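Local coordinates for protein TSC1 N-terminal domain (Chaetomium thermophilum, PDB 7A0M) that probably binds lysosomal phosphatidylinositol phosphates, helping to bring the TSC complex to the lysosome for regulation of mTORC1, at residues B[188-193]-B[225-230]. Sequence-based numbering, arbitrary orientation.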
ATOM      1  N   PHE B 188     -24.598  30.391  -7.865  1.00 63.73           N
ATOM      2  CA  PHE B 188     -24.899  29.248  -8.722  1.00 66.74           C
ATOM      3  C   PHE B 188     -25.332  28.040  -7.901  1.00 68.80           C
ATOM      4  O   PHE B 188     -26.265  27.323  -8.280  1.00 87.73           O
ATOM      5  CB  PHE B 188     -23.686  28.893  -9.582  1.00 55.20           C
ATOM      6  CG  PHE B 188     -23.913  27.714 -10.485  1.00 51.64           C
ATOM      7  CD1 PHE B 188     -24.538  27.871 -11.710  1.00 56.51           C
ATOM      8  CD2 PHE B 188     -23.513  26.445 -10.102  1.00 52.56           C
ATOM      9  CE1 PHE B 188     -24.754  26.785 -12.541  1.00 61.19           C
ATOM     10  CE2 PHE B 188     -23.729  25.356 -10.924  1.00 55.23           C
ATOM     11  CZ  PHE B 188     -24.347  25.526 -12.145  1.00 61.63           C
HETATM   12  N   MSE B 189     -24.667  27.799  -6.777  1.00 58.52           N
HETATM   13  CA  MSE B 189     -24.917  26.601  -5.987  1.00 67.73           C
HETATM   14  C   MSE B 189     -26.099  26.778  -5.035  1.00 62.54           C
HETATM   15  O   MSE B 189     -26.744  25.801  -4.654  1.00 65.01           O
HETATM   16  CB  MSE B 189     -23.652  26.210  -5.221  1.00 65.00           C
HETATM   17  CG  MSE B 189     -22.524  25.767  -6.146  1.00 70.15           C
HETATM   18 SE   MSE B 189     -20.859  25.305  -5.249  1.00 81.51          SE
HETATM   19  CE  MSE B 189     -20.293  27.086  -4.699  1.00 86.15           C
ATOM     20  N   ASN B 190     -26.384  28.024  -4.653  1.00 52.75           N
ATOM     21  CA  ASN B 190     -27.621  28.304  -3.931  1.00 49.02           C
ATOM     22  C   ASN B 190     -28.833  28.046  -4.816  1.00 69.10           C
ATOM     23  O   ASN B 190     -29.811  27.421  -4.387  1.00 78.95           O
ATOM     24  CB  ASN B 190     -27.630  29.746  -3.422  1.00 52.30           C
ATOM     25  CG  ASN B 190     -27.135  29.868  -1.996  1.00 61.51           C
ATOM     26  OD1 ASN B 190     -26.273  30.692  -1.694  1.00 55.29           O
ATOM     27  ND2 ASN B 190     -27.679  29.042  -1.109  1.00 63.61           N
ATOM     28  N   ALA B 191     -28.787  28.527  -6.060  1.00 64.15           N
ATOM     29  CA  ALA B 191     -29.892  28.312  -6.987  1.00 57.75           C
ATOM     30  C   ALA B 191     -30.030  26.840  -7.359  1.00 56.82           C
ATOM     31  O   ALA B 191     -31.146  26.345  -7.550  1.00 63.30           O
ATOM     32  CB  ALA B 191     -29.700  29.170  -8.236  1.00 47.54           C
ATOM     33  N   LEU B 192     -28.906  26.126  -7.473  1.00 57.17           N
ATOM     34  CA  LEU B 192     -28.966  24.711  -7.826  1.00 59.79           C
ATOM     35  C   LEU B 192     -29.542  23.872  -6.693  1.00 55.57           C
ATOM     36  O   LEU B 192     -30.150  22.825  -6.946  1.00 65.11           O
ATOM     37  CB  LEU B 192     -27.573  24.205  -8.208  1.00 56.56           C
ATOM     38  CG  LEU B 192     -27.495  22.776  -8.751  1.00 55.28           C
ATOM     39  CD1 LEU B 192     -28.240  22.666 -10.075  1.00 59.61           C
ATOM     40  CD2 LEU B 192     -26.051  22.330  -8.903  1.00 53.34           C
ATOM     41  N   ASN B 193     -29.363  24.313  -5.444  1.00 47.87           N
ATOM     42  CA  ASN B 193     -29.839  23.540  -4.300  1.00 54.91           C
ATOM     43  C   ASN B 193     -31.349  23.338  -4.338  1.00 53.68           C
ATOM     44  O   ASN B 193     -31.846  22.299  -3.888  1.00 53.45           O
ATOM     45  CB  ASN B 193     -29.427  24.226  -2.998  1.00 58.79           C
ATOM     46  CG  ASN B 193     -29.869  23.458  -1.767  1.00 61.92           C
ATOM     47  OD1 ASN B 193     -29.267  22.447  -1.404  1.00 58.32           O
ATOM     48  ND2 ASN B 193     -30.923  23.936  -1.119  1.00 46.05           N
ATOM     49  N   GLN B 225     -20.664  27.279   2.763  1.00 49.57           N
ATOM     50  CA  GLN B 225     -21.539  28.360   3.198  1.00 64.40           C
ATOM     51  C   GLN B 225     -22.858  28.383   2.434  1.00 62.35           C
ATOM     52  O   GLN B 225     -23.493  29.439   2.324  1.00 64.95           O
ATOM     53  CB  GLN B 225     -20.811  29.699   3.074  1.00 68.42           C
ATOM     54  CG  GLN B 225     -19.612  29.807   4.003  1.00 71.29           C
ATOM     55  CD  GLN B 225     -18.797  31.061   3.780  1.00 83.24           C
ATOM     56  OE1 GLN B 225     -19.299  32.064   3.272  1.00 94.45           O
ATOM     57  NE2 GLN B 225     -17.526  31.011   4.160  1.00 89.55           N
ATOM     58  N   THR B 226     -23.279  27.239   1.903  1.00 56.26           N
ATOM     59  CA  THR B 226     -24.514  27.075   1.154  1.00 64.83           C
ATOM     60  C   THR B 226     -25.063  25.692   1.475  1.00 65.47           C
ATOM     61  O   THR B 226     -24.292  24.777   1.796  1.00 75.10           O
ATOM     62  CB  THR B 226     -24.301  27.232  -0.365  1.00 68.39           C
ATOM     63  OG1 THR B 226     -25.526  27.635  -0.984  1.00 90.19           O
ATOM     64  CG2 THR B 226     -23.864  25.927  -1.007  1.00 50.30           C
ATOM     65  N   PRO B 227     -26.388  25.514   1.435  1.00 44.51           N
ATOM     66  CA  PRO B 227     -26.974  24.217   1.817  1.00 47.54           C
ATOM     67  C   PRO B 227     -26.725  23.085   0.832  1.00 59.97           C
ATOM     68  O   PRO B 227     -27.165  21.959   1.097  1.00 59.44           O
ATOM     69  CB  PRO B 227     -28.475  24.531   1.916  1.00 58.43           C
ATOM     70  CG  PRO B 227     -28.670  25.732   1.055  1.00 61.13           C
ATOM     71  CD  PRO B 227     -27.420  26.538   1.199  1.00 48.09           C
ATOM     72  N   LEU B 228     -26.043  23.329  -0.289  1.00 58.26           N
ATOM     73  CA  LEU B 228     -25.896  22.288  -1.304  1.00 49.56           C
ATOM     74  C   LEU B 228     -25.061  21.115  -0.798  1.00 53.02           C
ATOM     75  O   LEU B 228     -25.395  19.955  -1.063  1.00 49.84           O
ATOM     76  CB  LEU B 228     -25.285  22.871  -2.578  1.00 42.75           C
ATOM     77  CG  LEU B 228     -25.114  21.874  -3.726  1.00 48.30           C
ATOM     78  CD1 LEU B 228     -26.441  21.211  -4.053  1.00 38.71           C
ATOM     79  CD2 LEU B 228     -24.542  22.557  -4.959  1.00 49.69           C
ATOM     80  N   PHE B 229     -23.970  21.397  -0.081  1.00 43.49           N
ATOM     81  CA  PHE B 229     -23.078  20.330   0.371  1.00 54.42           C
ATOM     82  C   PHE B 229     -23.805  19.335   1.269  1.00 49.90           C
ATOM     83  O   PHE B 229     -23.679  18.117   1.094  1.00 46.15           O
ATOM     84  CB  PHE B 229     -21.871  20.926   1.096  1.00 57.51           C
ATOM     85  CG  PHE B 229     -20.800  19.922   1.411  1.00 53.66           C
ATOM     86  CD1 PHE B 229     -19.988  19.418   0.408  1.00 40.84           C
ATOM     87  CD2 PHE B 229     -20.607  19.480   2.709  1.00 54.00           C
ATOM     88  CE1 PHE B 229     -19.000  18.490   0.697  1.00 49.30           C
ATOM     89  CE2 PHE B 229     -19.623  18.557   3.004  1.00 46.13           C
ATOM     90  CZ  PHE B 229     -18.819  18.061   1.998  1.00 53.52           C
ATOM     91  N   GLY B 230     -24.567  19.837   2.245  1.00 53.10           N
ATOM     92  CA  GLY B 230     -25.311  18.952   3.124  1.00 47.28           C
ATOM     93  C   GLY B 230     -26.326  18.091   2.398  1.00 58.03           C
ATOM     94  O   GLY B 230     -26.583  16.953   2.802  1.00 68.51           O
TER
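Leu-228 turns its CD2 methyl onto the aliphatic stem of Met-189, a selenomethionine, with CD2 3.8 Å from CB; the two side chains cross at about a right angle. CD2 also lies 4.2 Å from CD2 of Leu-192, while Ile-223 touches both Leu-228 and Met-189. With CG anti to the backbone N (chi1 -179°), Asn-193 extends toward the start of helix 228-238, and its amide lies obliquely across Pro-227, ND2 coming 3.6 Å from the ring carbon CG. Its OD1 sits 3.4 Å from CA of Leu-228 and accepts a hydrogen bond from ND2 of Asn-231, so one asparagine joins helix 185-196 to the first turn of helix 228-238. An alanine in place of Asn-193 would probably leave the Asn-231 amide without this acceptor and open a gap beside the proline ring. One turn earlier, the side chains of Asn-190 and Thr-226 run antiparallel past each other; the approach of ND2 to OG1 is short, badly angled and doubtful as an interaction, whereas OD1 of Asn-190 accepts a hydrogen bond from NZ of Lys-186. That same ammonium group donates to the carbonyl O of Gln-225, tying the loop to helix 185-196. Apolar contact beside polar tethers thus docks a connecting loop and the first turn of the next helix on an earlier helix, consistent with packing in an elongated, alpha-solenoid-like domain.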